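Local coordinates for beta-Ala-His dipeptidase (Homo sapiens, PDB 3DLJ), which hydrolyses Xaa-His dipeptides, carnosine and anserine above all, as a secreted zinc metallopeptidase of the M20 family, at residues A94-D99 against Q163-N168; M228-C233 against P344-G349; H358-A363 against G392-I397. One frame throughout, in Å; residues are numbered along the deposited sequence.

Overall arrangement
All three contacts are partly buried; contact 2 has five buried residues among its eleven touching ones, contacts 1 and 3 two of six each. Contact 1 belongs to the six-stranded mixed sheet, whereas contacts 2 and 3 share a second sheet, in which strands 216-232 and 384-397 are neighbours. Contacts 1 and 2 lie on opposite sides of the chain's centre, their centres 54 Å apart; contact 3 is nearer the middle, its centre about 17 Å from that of the chain. The chemistry differs: a side-chain amide reads a turning backbone in contact 1, main-chain pairing and a face bearing charged side chains make contact 2, and contact 3 rests on a methyl group over an imidazole.

Contact 1: A94-D99 against Q163-N168; sequences AELGSD and QDLPVN
Asn-168 lays its carboxamide against the backbone of Gly-97 to Asp-99, where the chain leaves a strand of the six-stranded mixed sheet of this M20 peptidase. Strand 91-96 runs antiparallel to strand 168-174, and Leu-96 still pairs with Ile-169 through the main chain; beyond it, a side chain takes over. The first torsion of Asn-168 (chi1 -58°) sets CG anti to its own carbonyl carbon and carries it toward the turn. OD1 accepts from Asp-99 N at 2.9 Å, a bent bond with the donor tilted from the carbonyl plane, while ND2 gives a nearly straight bond of 2.9 Å to Asp-99 O, which lies in the amide plane. Engaging the N-H and C=O of the same residue fixes the rotation of the carboxamide, and ND2 has a further partner in Thr-104 OG1, on the strand at the other side of 168-174. The turn in between is shaped by Gly-97, whose phi is +90°: a CB there would press on OD1 of Asn-168 and on the carbonyl oxygen of the preceding residue.

The carboxylate of Asp-99 looks elsewhere, OD1 bonding to Thr-101 OG1, and leaves the backbone of the residue to do the joining. Lys-102 forms a salt bridge with Asp-164, from the loop 163-167.

Apart from these bonds, Leu-96 and Leu-165 meet at about a right angle. Helix 141-160 contributes Val-155 against Leu-96 and Phe-158 against Leu-165, which also touches Phe-478 of helix 464-482, so the pair joins the end of the strand to the helical layer. The fit is tight: CD2 of Leu-96 comes within 3.5 Å of CD1 of Leu-165, and Leu-165 CD1 also lies 4.1 Å from Leu-96 CG.

Contact 2: M228-C233 against P344-G349; sequences MVEVKC and PGRVIG
The guanidinium of Arg-346 carries the carboxylate of Glu-230 over one face: CD of Glu-230 stands 3.5 Å above the guanidinium plane, offset toward its rim, with the two flat groups inclined at 58°. A salt bridge joins Glu-230 OE2 to Arg-346 NH2, although OE2 is modelled too close to its neighbour for its exact place to be trusted. A bend at chi3 (95°) turns NE of Arg-346 off the line of its stem, and the extended Glu-230 chain reaches across to the guanidinium. Before that bend, CG of Arg-346 packs 3.6 Å from CB of Lys-232, whose ammonium turns to a salt bridge with Asp-235.

Glu-230 pairs with Ile-348 and Lys-232 with Arg-346, both non-hydrogen-bonded antiparallel pairs, which puts these four side chains on one face of the sheet. CB of Met-228 lies 3.8 Å from CG2 of Ile-348. Alternating with those pairs, Val-229 with Gly-349 and Val-231 with Val-347 are hydrogen-bonded, each closed by two bonds. One more bond, from Cys-233 N to Gly-345 O at 2.9 Å, carries the pairing past the strand end. Helix 250-258 covers the valines on the other face, with Leu-257 on Val-229, Asp-253 on Val-231 and Leu-254 on Val-347.

This antiparallel pair belongs to a mixed sheet, probably of the M20_dimer-type domain, with a helix packed on one face. The face of Glu-230, Lys-232, Arg-346 and Ile-348 mixes aliphatic packing with charge, and Glu-230 and Asp-235 would probably offset its two neighbouring positive groups.

Contact 3: H358-A363 against G392-I397; sequences HMNVSA and GLHPWI
The segment 358-363 arrives after a cis peptide bond before His-358, runs extended through Met-359 and Asn-360, and turns into helix 361-377 at Val-361. Opposite it, 392-397 is a strand interrupted at His-394 and Pro-395 and resumed at Trp-396. The backbones come nearest where the helix begins, with the CA atoms of Val-361 and Gly-392 6.0 Å apart.

Asn-360 is the N-cap: its OD1 accepts from Ala-363 N at 2.9 Å, in the carbonyl plane and on a lone pair, which ties off the first turn. Val-361, the next residue, meets the other segment with both its methyls. CG1, anti to the backbone N (chi1 175°), rests 3.8 Å from CA of Gly-392; a CB on that glycine would collide with it. CG2 instead sits over the centre of the His-394 imidazole, 3.6 Å from the centroid and 11° off the ring normal, a CH-pi contact. The ring is also met at its edge, near its plane, by the CA of Asn-360, 4.1 Å from CE1, and by the carbonyl oxygen of Met-359. An alanine at Val-361 takes CG2 from one face of the His-394 ring and CG1 from Gly-392, which would probably open a gap and leave the imidazole less firmly held.

Around this point, Lys-433 of helix 430-438 touches His-394, and the backbone of Leu-393 pairs with Asn-224 of strand 216-232. The side chain of Leu-393 lies about 9 Å from that of Glu-177, the probable proton acceptor. The N-capped start of helix 361-377 thus packs on strand 384-397 of the mixed sheet, consistent with the alpha/beta M20_dimer-type domain of the family.

Contact 1: A94-D99 against Q163-N168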
# COMPACT_ATOMS: atom_id res chain seq x y z
N ALA A 94 -17.72 -8.17 8.85
CA ALA A 94 -18.85 -8.86 8.20
C ALA A 94 -18.61 -10.35 7.98
O ALA A 94 -17.48 -10.76 7.69
CB ALA A 94 -19.19 -8.18 6.88
N GLU A 95 -19.66 -11.16 8.15
CA GLU A 95 -19.59 -12.60 7.87
C GLU A 95 -20.68 -13.05 6.88
O GLU A 95 -21.85 -12.73 7.06
CB GLU A 95 -19.56 -13.47 9.16
CG GLU A 95 -20.90 -13.95 9.74
CD GLU A 95 -20.77 -14.76 11.06
OE1 GLU A 95 -21.33 -14.35 12.10
OE2 GLU A 95 -20.12 -15.83 11.05
N LEU A 96 -20.27 -13.78 5.85
CA LEU A 96 -21.18 -14.36 4.89
C LEU A 96 -21.13 -15.89 4.97
O LEU A 96 -20.26 -16.53 4.37
CB LEU A 96 -20.85 -13.88 3.47
CG LEU A 96 -21.73 -14.36 2.30
CD1 LEU A 96 -23.17 -13.88 2.41
CD2 LEU A 96 -21.11 -13.86 1.02
N GLY A 97 -22.05 -16.46 5.74
CA GLY A 97 -22.05 -17.90 6.02
C GLY A 97 -21.27 -18.27 7.27
O GLY A 97 -20.19 -17.71 7.54
N SER A 98 -21.82 -19.21 8.03
CA SER A 98 -21.19 -19.81 9.21
C SER A 98 -21.43 -21.33 9.20
O SER A 98 -21.60 -21.95 10.25
CB SER A 98 -21.81 -19.22 10.47
OG SER A 98 -21.31 -17.92 10.69
N ASP A 99 -21.49 -21.88 7.99
CA ASP A 99 -21.69 -23.30 7.74
C ASP A 99 -20.53 -24.08 8.37
O ASP A 99 -19.36 -23.87 7.99
CB ASP A 99 -21.74 -23.52 6.23
CG ASP A 99 -22.42 -24.82 5.83
OD1 ASP A 99 -22.36 -25.80 6.60
OD2 ASP A 99 -23.00 -24.85 4.72
N GLN A 163 -25.79 -19.99 -6.43
CA GLN A 163 -24.79 -21.00 -6.29
C GLN A 163 -24.14 -20.87 -4.90
O GLN A 163 -23.73 -19.79 -4.47
CB GLN A 163 -23.76 -20.93 -7.42
CG GLN A 163 -22.71 -22.04 -7.34
CD GLN A 163 -21.82 -22.12 -8.56
OE1 GLN A 163 -22.15 -21.57 -9.62
NE2 GLN A 163 -20.68 -22.83 -8.42
N ASP A 164 -24.14 -21.99 -4.19
CA ASP A 164 -23.42 -22.21 -2.97
C ASP A 164 -21.99 -21.68 -3.09
O ASP A 164 -21.26 -22.05 -4.02
CB ASP A 164 -23.38 -23.73 -2.72
CG ASP A 164 -22.77 -24.11 -1.36
OD1 ASP A 164 -23.33 -23.67 -0.32
OD2 ASP A 164 -21.76 -24.87 -1.35
N LEU A 165 -21.62 -20.79 -2.17
CA LEU A 165 -20.24 -20.36 -2.01
C LEU A 165 -19.45 -21.49 -1.33
O LEU A 165 -19.87 -22.01 -0.30
CB LEU A 165 -20.17 -19.06 -1.18
CG LEU A 165 -20.39 -17.71 -1.89
CD1 LEU A 165 -21.03 -16.70 -0.97
CD2 LEU A 165 -19.11 -17.14 -2.50
N PRO A 166 -18.33 -21.90 -1.93
CA PRO A 166 -17.50 -23.02 -1.44
C PRO A 166 -16.96 -22.87 0.01
O PRO A 166 -16.77 -23.87 0.71
CB PRO A 166 -16.35 -23.03 -2.44
CG PRO A 166 -16.94 -22.43 -3.70
CD PRO A 166 -17.79 -21.33 -3.17
N VAL A 167 -16.70 -21.63 0.42
CA VAL A 167 -16.20 -21.33 1.76
C VAL A 167 -17.10 -20.27 2.41
O VAL A 167 -17.78 -19.51 1.70
CB VAL A 167 -14.74 -20.82 1.72
CG1 VAL A 167 -13.78 -21.94 1.35
CG2 VAL A 167 -14.58 -19.63 0.75
N ASN A 168 -17.13 -20.23 3.75
CA ASN A 168 -17.65 -19.07 4.46
C ASN A 168 -16.70 -17.90 4.18
O ASN A 168 -15.50 -18.09 3.96
CB ASN A 168 -17.77 -19.32 5.97
CG ASN A 168 -18.67 -20.51 6.33
OD1 ASN A 168 -19.83 -20.60 5.93
ND2 ASN A 168 -18.12 -21.43 7.12

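Contact 2: M228-C233 against P344-G349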
# COMPACT_ATOMS: atom_id res chain seq x y z
N MET A 228 11.94 12.34 10.05
CA MET A 228 11.70 13.75 9.92
C MET A 228 12.90 14.44 10.53
O MET A 228 13.31 14.09 11.63
CB MET A 228 10.43 14.13 10.67
CG MET A 228 9.18 13.46 10.06
SD MET A 228 7.71 14.26 10.71
CE MET A 228 6.48 13.35 9.81
N VAL A 229 13.48 15.40 9.81
CA VAL A 229 14.63 16.14 10.31
C VAL A 229 14.29 17.62 10.35
O VAL A 229 14.28 18.28 9.31
CB VAL A 229 15.89 15.93 9.40
CG1 VAL A 229 17.14 16.66 9.98
CG2 VAL A 229 16.17 14.46 9.17
N GLU A 230 14.03 18.13 11.55
CA GLU A 230 13.72 19.53 11.75
C GLU A 230 14.98 20.36 12.02
O GLU A 230 15.79 20.02 12.88
CB GLU A 230 12.70 19.70 12.87
CG GLU A 230 12.13 21.12 13.01
CD GLU A 230 11.33 21.32 14.32
OE1 GLU A 230 11.92 21.27 15.41
OE2 GLU A 230 10.11 21.55 14.25
N VAL A 231 15.17 21.41 11.23
CA VAL A 231 16.17 22.42 11.55
C VAL A 231 15.45 23.75 11.81
O VAL A 231 14.71 24.25 10.97
CB VAL A 231 17.28 22.56 10.44
CG1 VAL A 231 18.37 23.48 10.94
CG2 VAL A 231 17.89 21.22 10.06
N LYS A 232 15.69 24.33 12.98
CA LYS A 232 14.95 25.51 13.43
C LYS A 232 15.88 26.63 13.88
O LYS A 232 16.76 26.42 14.72
CB LYS A 232 13.99 25.15 14.56
CG LYS A 232 13.29 26.37 15.13
CD LYS A 232 12.33 26.07 16.25
CE LYS A 232 12.12 27.35 17.10
NZ LYS A 232 10.79 27.37 17.76
N CYS A 233 15.68 27.81 13.30
CA CYS A 233 16.29 29.07 13.75
C CYS A 233 15.31 29.78 14.71
O CYS A 233 15.44 29.71 15.93
CB CYS A 233 16.63 29.95 12.53
SG CYS A 233 17.54 31.53 12.87
N PRO A 344 13.34 30.52 4.96
CA PRO A 344 12.50 29.76 5.92
C PRO A 344 13.13 29.69 7.31
O PRO A 344 14.33 29.45 7.41
CB PRO A 344 12.44 28.36 5.29
CG PRO A 344 12.66 28.59 3.83
CD PRO A 344 13.60 29.74 3.73
N GLY A 345 12.35 29.93 8.36
CA GLY A 345 12.87 29.88 9.72
C GLY A 345 12.92 28.47 10.29
O GLY A 345 13.79 28.14 11.09
N ARG A 346 12.01 27.61 9.86
CA ARG A 346 11.91 26.27 10.40
C ARG A 346 11.48 25.34 9.30
O ARG A 346 10.41 25.52 8.69
CB ARG A 346 10.85 26.24 11.53
CG ARG A 346 11.05 25.15 12.55
CD ARG A 346 9.91 25.22 13.60
NE ARG A 346 8.85 24.29 13.23
CZ ARG A 346 8.30 23.42 14.07
NH1 ARG A 346 7.34 22.59 13.63
NH2 ARG A 346 8.69 23.40 15.34
N VAL A 347 12.29 24.32 9.06
CA VAL A 347 12.07 23.39 7.96
C VAL A 347 12.22 21.95 8.45
O VAL A 347 12.98 21.68 9.40
CB VAL A 347 13.06 23.67 6.80
CG1 VAL A 347 12.72 24.98 6.12
CG2 VAL A 347 14.50 23.73 7.34
N ILE A 348 11.49 21.03 7.81
CA ILE A 348 11.52 19.61 8.16
C ILE A 348 11.76 18.78 6.89
O ILE A 348 10.92 18.75 5.99
CB ILE A 348 10.18 19.12 8.86
CG1 ILE A 348 9.70 20.11 9.94
CG2 ILE A 348 10.37 17.72 9.53
CD1 ILE A 348 8.47 19.65 10.68
N GLY A 349 12.90 18.11 6.84
CA GLY A 349 13.20 17.19 5.76
C GLY A 349 12.51 15.86 6.03
O GLY A 349 12.41 15.44 7.18

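Contact 3: H358-A363 against G392-I397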
# COMPACT_ATOMS: atom_id res chain seq x y z
N HIS A 358 18.53 -8.83 7.55
CA HIS A 358 17.99 -8.91 8.91
C HIS A 358 18.11 -7.60 9.70
O HIS A 358 18.54 -7.62 10.84
CB HIS A 358 18.70 -10.02 9.69
CG HIS A 358 18.09 -11.37 9.48
ND1 HIS A 358 18.83 -12.53 9.46
CD2 HIS A 358 16.80 -11.74 9.27
CE1 HIS A 358 18.02 -13.56 9.24
NE2 HIS A 358 16.78 -13.10 9.12
N MET A 359 17.71 -6.48 9.11
CA MET A 359 17.89 -5.16 9.74
C MET A 359 17.01 -4.91 10.99
O MET A 359 15.81 -5.14 10.98
CB MET A 359 17.71 -4.03 8.71
CG MET A 359 18.62 -4.14 7.47
SD MET A 359 18.22 -2.98 6.14
CE MET A 359 18.96 -1.46 6.78
N ASN A 360 17.63 -4.38 12.04
CA ASN A 360 16.92 -3.93 13.24
C ASN A 360 16.46 -2.45 13.18
O ASN A 360 17.28 -1.54 13.02
CB ASN A 360 17.79 -4.17 14.47
CG ASN A 360 17.06 -3.90 15.77
OD1 ASN A 360 17.21 -2.83 16.37
ND2 ASN A 360 16.23 -4.86 16.21
N VAL A 361 15.15 -2.23 13.34
CA VAL A 361 14.56 -0.89 13.40
C VAL A 361 15.24 0.04 14.43
O VAL A 361 15.53 1.21 14.13
CB VAL A 361 13.02 -0.96 13.68
CG1 VAL A 361 12.44 0.42 13.85
CG2 VAL A 361 12.29 -1.66 12.55
N SER A 362 15.48 -0.46 15.63
CA SER A 362 16.05 0.37 16.68
C SER A 362 17.48 0.74 16.37
O SER A 362 17.91 1.84 16.72
CB SER A 362 15.96 -0.33 18.07
OG SER A 362 14.60 -0.59 18.38
N ALA A 363 18.23 -0.19 15.76
CA ALA A 363 19.62 0.10 15.33
C ALA A 363 19.65 1.13 14.21
O ALA A 363 20.44 2.08 14.25
CB ALA A 363 20.36 -1.19 14.93
N GLY A 392 8.43 2.91 12.02
CA GLY A 392 9.46 1.88 12.00
C GLY A 392 8.87 0.48 11.99
O GLY A 392 8.39 -0.01 13.00
N LEU A 393 8.88 -0.15 10.82
CA LEU A 393 8.24 -1.45 10.68
C LEU A 393 9.22 -2.47 10.13
O LEU A 393 9.99 -2.18 9.22
CB LEU A 393 7.02 -1.37 9.77
CG LEU A 393 6.00 -0.24 10.02
CD1 LEU A 393 4.87 -0.32 9.02
CD2 LEU A 393 5.42 -0.18 11.46
N HIS A 394 9.19 -3.66 10.70
CA HIS A 394 9.99 -4.77 10.22
C HIS A 394 9.42 -5.35 8.93
O HIS A 394 8.23 -5.19 8.65
CB HIS A 394 10.12 -5.84 11.31
CG HIS A 394 11.04 -5.47 12.43
ND1 HIS A 394 12.42 -5.56 12.31
CD2 HIS A 394 10.80 -4.99 13.67
CE1 HIS A 394 12.98 -5.16 13.45
NE2 HIS A 394 12.01 -4.81 14.29
N PRO A 395 10.28 -5.99 8.12
CA PRO A 395 9.79 -6.68 6.92
C PRO A 395 8.96 -7.92 7.25
O PRO A 395 9.02 -8.45 8.36
CB PRO A 395 11.07 -7.06 6.17
CG PRO A 395 12.12 -6.99 7.14
CD PRO A 395 11.75 -6.08 8.24
N TRP A 396 8.19 -8.37 6.27
CA TRP A 396 7.32 -9.49 6.45
C TRP A 396 7.60 -10.49 5.34
O TRP A 396 7.89 -10.11 4.20
CB TRP A 396 5.86 -9.02 6.42
CG TRP A 396 4.81 -10.12 6.27
CD1 TRP A 396 4.13 -10.76 7.28
CD2 TRP A 396 4.30 -10.66 5.04
NE1 TRP A 396 3.25 -11.68 6.75
CE2 TRP A 396 3.33 -11.64 5.38
CE3 TRP A 396 4.57 -10.42 3.69
CZ2 TRP A 396 2.62 -12.37 4.41
CZ3 TRP A 396 3.87 -11.15 2.73
CH2 TRP A 396 2.91 -12.11 3.09
N ILE A 397 7.54 -11.77 5.71
CA ILE A 397 7.68 -12.90 4.80
C ILE A 397 6.64 -13.96 5.13
O ILE A 397 6.43 -14.30 6.31
CB ILE A 397 9.09 -13.54 4.92
CG1 ILE A 397 9.38 -14.45 3.72
CG2 ILE A 397 9.24 -14.29 6.25
CD1 ILE A 397 10.12 -13.75 2.59